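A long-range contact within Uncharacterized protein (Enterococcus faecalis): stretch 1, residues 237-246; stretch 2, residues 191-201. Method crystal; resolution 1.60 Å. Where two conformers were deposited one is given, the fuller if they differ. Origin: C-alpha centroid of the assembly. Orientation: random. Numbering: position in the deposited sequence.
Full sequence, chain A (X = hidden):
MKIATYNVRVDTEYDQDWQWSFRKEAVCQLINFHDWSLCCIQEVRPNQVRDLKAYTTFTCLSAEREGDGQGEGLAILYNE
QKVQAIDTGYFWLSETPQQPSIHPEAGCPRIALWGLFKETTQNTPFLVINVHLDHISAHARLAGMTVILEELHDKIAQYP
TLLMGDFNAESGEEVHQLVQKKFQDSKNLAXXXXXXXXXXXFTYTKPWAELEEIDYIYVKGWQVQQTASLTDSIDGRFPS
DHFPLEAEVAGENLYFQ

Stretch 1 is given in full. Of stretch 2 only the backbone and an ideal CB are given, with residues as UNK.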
ATOM      1  N   ARG A 237      14.590  -0.388   7.536  1.00 20.88           N
ATOM      2  CA  ARG A 237      15.310  -0.833   6.340  1.00 19.21           C
ATOM      3  C   ARG A 237      14.307  -1.032   5.228  1.00 18.23           C
ATOM      4  O   ARG A 237      13.114  -1.160   5.483  1.00 21.13           O
ATOM      5  CB  ARG A 237      16.023  -2.158   6.607  1.00 20.25           C
ATOM      6  CG  ARG A 237      17.125  -2.058   7.623  1.00 28.17           C
ATOM      7  CD  ARG A 237      17.828  -3.396   7.828  1.00 31.22           C
ATOM      8  NE  ARG A 237      19.064  -3.214   8.583  1.00 48.26           N
ATOM      9  CZ  ARG A 237      19.928  -4.186   8.856  1.00 59.41           C
ATOM     10  NH1 ARG A 237      19.697  -5.422   8.439  1.00 60.44           N
ATOM     11  NH2 ARG A 237      21.026  -3.919   9.550  1.00 61.37           N
ATOM     12  N   PHE A 238      14.790  -1.054   3.991  1.00 19.22           N
ATOM     13  CA  PHE A 238      13.924  -1.369   2.867  1.00 17.54           C
ATOM     14  C   PHE A 238      14.190  -2.808   2.480  1.00 15.13           C
ATOM     15  O   PHE A 238      15.331  -3.263   2.559  1.00 19.12           O
ATOM     16  CB  PHE A 238      14.199  -0.439   1.690  1.00 18.18           C
ATOM     17  CG  PHE A 238      13.791   0.989   1.935  1.00 19.35           C
ATOM     18  CD1 PHE A 238      12.491   1.303   2.321  1.00 16.72           C
ATOM     19  CD2 PHE A 238      14.703   2.023   1.747  1.00 20.64           C
ATOM     20  CE1 PHE A 238      12.115   2.635   2.538  1.00 18.46           C
ATOM     21  CE2 PHE A 238      14.336   3.349   1.956  1.00 21.41           C
ATOM     22  CZ  PHE A 238      13.044   3.656   2.346  1.00 22.30           C
ATOM     23  N   PRO A 239      13.139  -3.535   2.083  1.00 18.06           N
ATOM     24  CA  PRO A 239      13.295  -4.956   1.744  1.00 14.60           C
ATOM     25  C   PRO A 239      14.205  -5.167   0.527  1.00 15.91           C
ATOM     26  O   PRO A 239      14.817  -6.213   0.433  1.00 18.49           O
ATOM     27  CB  PRO A 239      11.861  -5.408   1.438  1.00 17.89           C
ATOM     28  CG  PRO A 239      10.984  -4.404   2.126  1.00 17.94           C
ATOM     29  CD  PRO A 239      11.733  -3.102   2.011  1.00 17.07           C
ATOM     30  N   SER A 240      14.270  -4.195  -0.381  1.00 16.73           N
ATOM     31  CA  SER A 240      15.205  -4.224  -1.505  1.00 16.21           C
ATOM     32  C   SER A 240      15.832  -2.843  -1.623  1.00 15.25           C
ATOM     33  O   SER A 240      15.359  -1.897  -0.970  1.00 17.06           O
ATOM     34  CB  SER A 240      14.493  -4.564  -2.820  1.00 15.85           C
ATOM     35  OG  SER A 240      15.428  -4.517  -3.903  1.00 16.97           O
ATOM     36  N   ASP A 241      16.885  -2.713  -2.437  1.00 14.46           N
ATOM     37  CA  ASP A 241      17.468  -1.393  -2.679  1.00 15.75           C
ATOM     38  C   ASP A 241      16.730  -0.623  -3.774  1.00 16.49           C
ATOM     39  O   ASP A 241      17.086   0.515  -4.092  1.00 17.61           O
ATOM     40  CB  ASP A 241      18.995  -1.443  -2.926  1.00 14.42           C
ATOM     41  CG  ASP A 241      19.397  -2.362  -4.078  1.00 18.09           C
ATOM     42  OD1 ASP A 241      18.536  -3.036  -4.680  1.00 14.92           O
ATOM     43  OD2 ASP A 241      20.614  -2.408  -4.367  1.00 19.47           O
ATOM     44  N   HIS A 242      15.698  -1.254  -4.343  1.00 14.78           N
ATOM     45  CA  HIS A 242      14.712  -0.548  -5.164  1.00 15.79           C
ATOM     46  C   HIS A 242      13.367  -0.544  -4.453  1.00 15.29           C
ATOM     47  O   HIS A 242      13.055  -1.476  -3.712  1.00 15.89           O
ATOM     48  CB  HIS A 242      14.476  -1.280  -6.485  1.00 14.52           C
ATOM     49  CG  HIS A 242      15.670  -1.356  -7.378  1.00 15.30           C
ATOM     50  ND1 HIS A 242      15.669  -0.852  -8.663  1.00 17.44           N
ATOM     51  CD2 HIS A 242      16.880  -1.934  -7.198  1.00 16.53           C
ATOM     52  CE1 HIS A 242      16.845  -1.083  -9.222  1.00 15.05           C
ATOM     53  NE2 HIS A 242      17.592  -1.750  -8.359  1.00 18.46           N
ATOM     54  N   PHE A 243      12.552   0.466  -4.721  1.00 15.42           N
ATOM     55  CA  PHE A 243      11.125   0.382  -4.389  1.00 13.98           C
ATOM     56  C   PHE A 243      10.418  -0.365  -5.512  1.00 15.04           C
ATOM     57  O   PHE A 243      10.775  -0.206  -6.679  1.00 17.44           O
ATOM     58  CB  PHE A 243      10.494   1.778  -4.322  1.00 14.93           C
ATOM     59  CG  PHE A 243      11.064   2.661  -3.255  1.00 17.33           C
ATOM     60  CD1 PHE A 243      11.302   2.160  -1.986  1.00 16.48           C
ATOM     61  CD2 PHE A 243      11.328   4.005  -3.509  1.00 19.21           C
ATOM     62  CE1 PHE A 243      11.813   2.983  -0.982  1.00 17.96           C
ATOM     63  CE2 PHE A 243      11.829   4.836  -2.510  1.00 17.90           C
ATOM     64  CZ  PHE A 243      12.075   4.325  -1.248  1.00 18.97           C
ATOM     65  N   PRO A 244       9.390  -1.162  -5.175  1.00 15.24           N
ATOM     66  CA  PRO A 244       8.500  -1.626  -6.243  1.00 13.85           C
ATOM     67  C   PRO A 244       7.838  -0.437  -6.931  1.00 14.97           C
ATOM     68  O   PRO A 244       7.586   0.617  -6.312  1.00 14.32           O
ATOM     69  CB  PRO A 244       7.422  -2.435  -5.492  1.00 13.52           C
ATOM     70  CG  PRO A 244       8.021  -2.734  -4.139  1.00 14.47           C
ATOM     71  CD  PRO A 244       8.947  -1.591  -3.841  1.00 15.67           C
ATOM     72  N   LEU A 245       7.528  -0.622  -8.207  1.00 14.16           N
ATOM     73  CA  LEU A 245       6.824   0.378  -8.989  1.00 13.39           C
ATOM     74  C   LEU A 245       5.572  -0.311  -9.481  1.00 19.90           C
ATOM     75  O   LEU A 245       5.652  -1.393 -10.067  1.00 16.97           O
ATOM     76  CB  LEU A 245       7.689   0.804 -10.186  1.00 14.60           C
ATOM     77  CG  LEU A 245       7.107   1.751 -11.230  1.00 18.07           C
ATOM     78  CD1 LEU A 245       6.652   3.054 -10.583  1.00 24.38           C
ATOM     79  CD2 LEU A 245       8.165   2.022 -12.323  1.00 17.13           C
ATOM     80  N   GLU A 246       4.418   0.286  -9.226  1.00 15.37           N
ATOM     81  CA  GLU A 246       3.173  -0.306  -9.685  1.00 13.94           C
ATOM     82  C   GLU A 246       2.354   0.616 -10.585  1.00 15.54           C
ATOM     83  O   GLU A 246       2.560   1.833 -10.610  1.00 17.05           O
ATOM     84  CB  GLU A 246       2.342  -0.805  -8.499  1.00 20.12           C
ATOM     85  CG  GLU A 246       1.731   0.289  -7.650  1.00 22.44           C
ATOM     86  CD  GLU A 246       0.598  -0.232  -6.765  1.00 23.21           C
ATOM     87  OE1 GLU A 246       0.739  -1.316  -6.158  1.00 16.38           O
ATOM     88  OE2 GLU A 246      -0.445   0.444  -6.685  1.00 25.02           O
ATOM     89  N   UNK A 191      -2.135  10.197 -12.166  1.00 24.23           N
ATOM     90  CA  UNK A 191      -1.621  10.582 -10.861  0.50 24.60           C
ATOM     91  C   UNK A 191      -0.574   9.571 -10.395  1.00 23.19           C
ATOM     92  O   UNK A 191      -0.760   8.364 -10.543  1.00 21.35           O
ATOM     93  CB  UNK A 191      -2.758  10.690  -9.843  0.50 24.60           C
ATOM     94  N   UNK A 192       0.537  10.077  -9.860  1.00 22.88           N
ATOM     95  CA  UNK A 192       1.600   9.221  -9.336  1.00 21.25           C
ATOM     96  C   UNK A 192       1.742   9.392  -7.826  1.00 22.05           C
ATOM     97  O   UNK A 192       1.876  10.510  -7.338  1.00 19.43           O
ATOM     98  CB  UNK A 192       2.928   9.533 -10.029  1.00 21.25           C
ATOM     99  N   UNK A 193       1.720   8.276  -7.099  1.00 17.37           N
ATOM    100  CA  UNK A 193       1.798   8.302  -5.642  1.00 17.24           C
ATOM    101  C   UNK A 193       3.189   7.851  -5.231  1.00 16.43           C
ATOM    102  O   UNK A 193       3.715   6.881  -5.776  1.00 17.63           O
ATOM    103  CB  UNK A 193       0.723   7.417  -5.008  1.00 17.24           C
ATOM    104  N   UNK A 194       3.795   8.561  -4.285  1.00 17.79           N
ATOM    105  CA  UNK A 194       5.135   8.229  -3.845  1.00 16.93           C
ATOM    106  C   UNK A 194       6.203   8.938  -4.660  1.00 17.80           C
ATOM    107  O   UNK A 194       5.905   9.793  -5.500  1.00 19.55           O
ATOM    108  CB  UNK A 194       5.347   6.715  -3.916  1.00 16.93           C
ATOM    109  N   UNK A 195       7.467   8.585  -4.420  1.00 18.41           N
ATOM    110  CA  UNK A 195       8.555   9.254  -5.139  1.00 19.94           C
ATOM    111  C   UNK A 195       8.570   8.875  -6.621  1.00 16.54           C
ATOM    112  O   UNK A 195       8.157   7.769  -6.976  1.00 17.31           O
ATOM    113  CB  UNK A 195       9.901   8.906  -4.500  1.00 19.94           C
ATOM    114  N   UNK A 196       9.044   9.778  -7.479  1.00 17.42           N
ATOM    115  CA  UNK A 196       9.171   9.448  -8.897  1.00 17.51           C
ATOM    116  C   UNK A 196      10.366   8.523  -9.149  1.00 20.12           C
ATOM    117  O   UNK A 196      10.362   7.746 -10.100  1.00 20.05           O
ATOM    118  CB  UNK A 196       9.313  10.726  -9.726  1.00 17.51           C
ATOM    119  N   UNK A 197      11.376   8.608  -8.287  1.00 16.41           N
ATOM    120  CA  UNK A 197      12.525   7.723  -8.354  1.00 18.37           C
ATOM    121  C   UNK A 197      12.291   6.431  -7.594  1.00 16.42           C
ATOM    122  O   UNK A 197      11.379   6.342  -6.763  1.00 18.13           O
ATOM    123  CB  UNK A 197      13.767   8.430  -7.808  1.00 18.37           C
ATOM    124  N   UNK A 198      13.132   5.434  -7.869  1.00 17.60           N
ATOM    125  CA  UNK A 198      12.880   4.076  -7.426  1.00 19.59           C
ATOM    126  C   UNK A 198      14.076   3.410  -6.745  1.00 21.31           C
ATOM    127  O   UNK A 198      13.919   2.398  -6.077  1.00 31.21           O
ATOM    128  CB  UNK A 198      12.444   3.230  -8.624  1.00 19.59           C
ATOM    129  N   UNK A 199      15.272   3.968  -6.906  1.00 15.48           N
ATOM    130  CA  UNK A 199      16.452   3.317  -6.349  1.00 15.43           C
ATOM    131  C   UNK A 199      17.038   4.088  -5.163  1.00 15.53           C
ATOM    132  O   UNK A 199      17.440   5.245  -5.318  1.00 16.77           O
ATOM    133  CB  UNK A 199      17.516   3.154  -7.437  1.00 15.43           C
ATOM    134  N   UNK A 200      17.105   3.442  -3.997  1.00 16.11           N
ATOM    135  CA  UNK A 200      17.564   4.111  -2.780  1.00 17.66           C
ATOM    136  C   UNK A 200      18.842   3.512  -2.188  1.00 19.60           C
ATOM    137  O   UNK A 200      19.340   3.997  -1.174  1.00 18.28           O
ATOM    138  CB  UNK A 200      16.454   4.066  -1.728  1.00 17.66           C
ATOM    139  N   UNK A 201      19.371   2.466  -2.816  1.00 18.28           N
ATOM    140  CA  UNK A 201      20.645   1.895  -2.377  1.00 16.30           C
ATOM    141  C   UNK A 201      20.613   1.394  -0.921  1.00 17.24           C
ATOM    142  O   UNK A 201      21.642   1.401  -0.238  1.00 20.50           O
ATOM    143  CB  UNK A 201      21.752   2.940  -2.534  1.00 16.30           C
TER

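Position 191 lies beyond the reach of stretch 1, so the visible atoms favour no side chain; the deposited residue is Thr191. At 192 the strand runs on, and CA-to-CB points sideways with nothing of stretch 1 near the ideal CB. A long side chain could still reach back toward Leu245, and many types would serve. The residue is His192: its CE1 comes within 4.2 Å of Leu245 CD1, which lies at the edge of the imidazole, while His192 NE2 donates to the carbonyl O of position 195 at 2.9 Å, tying the strand to the turn that follows. Position 193 is again out of reach and leaves the choice open; it is Tyr193.

Position 194 is decided by its backbone. With phi/psi of 89/-173, a CB would be jammed against the carbonyl O of the residue before, so glycine is called for, and Gly194 is found.

At 195, CA-to-CB points toward stretch 1, and the ideal CB stands 4.9 Å from Phe243 CE2. A compact apolar side chain would suit, and a phi of -70° also admits proline. Pro195 places its CG 3.8 Å from Phe243 CE2, an apolar contact with the ring. Positions 196 and 197 both point away. A long polar side chain is at home at 196, where Arg196 is found; 197, at -87/164, does not demand glycine, yet it is Gly197, whose O lies at the edge of the Phe243 ring.

At 198 the backbone does most of the work: its O accepts from Phe243 N at 2.7 Å and receives a CA-H...O contact from His242 CA at 3.2 Å. CA-to-CB points sideways, with the ideal CB 4.3 Å from Phe243 O, so a small or beta-branched residue would fit. Thr198 is deposited, its OG1 hydrogen-bonded elsewhere in the structure.

Position 199 forms a single beta bridge with His242, CA to CA 4.4 Å. CA-to-CB points sideways, but the imidazole of His242 offers a face nearby, which an aromatic or a long apolar side chain could use. Phe199, with chi1 t, turns its ring edge to that face, centroids 5.0 Å apart and planes at 70°; its CD1 is also 3.2 Å from Asp241 O.

Position 200 points toward stretch 1, where the rings of Phe238 and Phe243 and the carbonyl of Ser240 ask for an aliphatic stem ending in a donor; glutamine or lysine would be candidates. In Gln200, CG sits over the Phe243 face, 3.8 Å from the ring centroid, and NE2 donates to Ser240 O at 2.8 Å in a straight bond. The backbone adds Gln200 N to Asp241 O, 2.9 Å.

At 201, phi/psi of 60/30 is left-handed, which glycine, asparagine and aspartate tolerate best. CA-to-CB points away, and the backbone N of position 201 donates to Asp241 O over a longer 3.3 Å. The residue is Asn201, and a water bridges its OD1 (2.8 Å from the water O) to Asp241 OD2 (2.7 Å from the same O), donating to both.

Stretch 2 191-201: THYGPRGTFQN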
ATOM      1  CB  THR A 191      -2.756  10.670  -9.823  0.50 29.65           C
ATOM      2  OG1 THR A 191      -3.823  11.468 -10.352  0.50 30.31           O
ATOM      3  CG2 THR A 191      -2.253  11.290  -8.527  0.50 31.87           C
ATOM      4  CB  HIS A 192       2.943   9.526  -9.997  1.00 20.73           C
ATOM      5  CG  HIS A 192       4.050   8.632  -9.530  1.00 18.09           C
ATOM      6  ND1 HIS A 192       4.188   7.332  -9.965  1.00 17.59           N
ATOM      7  CD2 HIS A 192       5.044   8.835  -8.632  1.00 17.89           C
ATOM      8  CE1 HIS A 192       5.238   6.783  -9.379  1.00 18.20           C
ATOM      9  NE2 HIS A 192       5.768   7.671  -8.557  1.00 17.60           N
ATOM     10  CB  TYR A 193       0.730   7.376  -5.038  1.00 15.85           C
ATOM     11  CG  TYR A 193       0.719   7.346  -3.522  1.00 18.00           C
ATOM     12  CD1 TYR A 193       0.410   8.484  -2.792  1.00 20.40           C
ATOM     13  CD2 TYR A 193       1.007   6.173  -2.824  1.00 18.73           C
ATOM     14  CE1 TYR A 193       0.392   8.468  -1.408  1.00 17.50           C
ATOM     15  CE2 TYR A 193       1.001   6.142  -1.432  1.00 19.30           C
ATOM     16  CZ  TYR A 193       0.687   7.292  -0.731  1.00 17.15           C
ATOM     17  OH  TYR A 193       0.682   7.302   0.645  1.00 17.76           O
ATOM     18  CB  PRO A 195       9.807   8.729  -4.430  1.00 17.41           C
ATOM     19  CG  PRO A 195       9.412   7.384  -3.910  1.00 17.40           C
ATOM     20  CD  PRO A 195       7.948   7.515  -3.526  1.00 16.99           C
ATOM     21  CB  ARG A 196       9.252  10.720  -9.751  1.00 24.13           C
ATOM     22  CG  ARG A 196       7.942  11.505  -9.794  1.00 27.37           C
ATOM     23  CD  ARG A 196       8.066  12.818 -10.584  1.00 27.89           C
ATOM     24  NE  ARG A 196       8.482  12.606 -11.969  1.00 27.06           N
ATOM     25  CZ  ARG A 196       7.660  12.283 -12.965  1.00 29.42           C
ATOM     26  NH1 ARG A 196       6.362  12.125 -12.738  1.00 29.84           N
ATOM     27  NH2 ARG A 196       8.136  12.114 -14.192  1.00 25.93           N
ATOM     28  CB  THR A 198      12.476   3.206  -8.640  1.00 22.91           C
ATOM     29  OG1 THR A 198      13.557   3.159  -9.575  1.00 25.94           O
ATOM     30  CG2 THR A 198      11.263   3.821  -9.350  1.00 30.32           C
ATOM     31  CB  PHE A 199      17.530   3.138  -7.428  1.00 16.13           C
ATOM     32  CG  PHE A 199      18.778   2.482  -6.907  1.00 20.41           C
ATOM     33  CD1 PHE A 199      18.806   1.116  -6.669  1.00 18.92           C
ATOM     34  CD2 PHE A 199      19.907   3.235  -6.620  1.00 23.52           C
ATOM     35  CE1 PHE A 199      19.944   0.503  -6.168  1.00 20.10           C
ATOM     36  CE2 PHE A 199      21.048   2.633  -6.117  1.00 24.90           C
ATOM     37  CZ  PHE A 199      21.067   1.262  -5.887  1.00 22.16           C
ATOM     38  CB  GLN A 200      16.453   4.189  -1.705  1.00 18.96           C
ATOM     39  CG  GLN A 200      15.322   3.176  -1.820  1.00 17.69           C
ATOM     40  CD  GLN A 200      15.725   1.750  -1.457  1.00 19.12           C
ATOM     41  OE1 GLN A 200      16.835   1.505  -0.984  1.00 18.44           O
ATOM     42  NE2 GLN A 200      14.803   0.804  -1.652  1.00 17.76           N
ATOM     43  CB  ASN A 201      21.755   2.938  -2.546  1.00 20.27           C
ATOM     44  CG  ASN A 201      23.136   2.319  -2.576  1.00 24.78           C
ATOM     45  OD1 ASN A 201      23.329   1.231  -3.123  1.00 26.21           O
ATOM     46  ND2 ASN A 201      24.109   3.012  -1.991  1.00 23.04           N
TER
HETATM   47  O   HOH W   1      22.703  -1.486  -2.935  1.00 27.27           O
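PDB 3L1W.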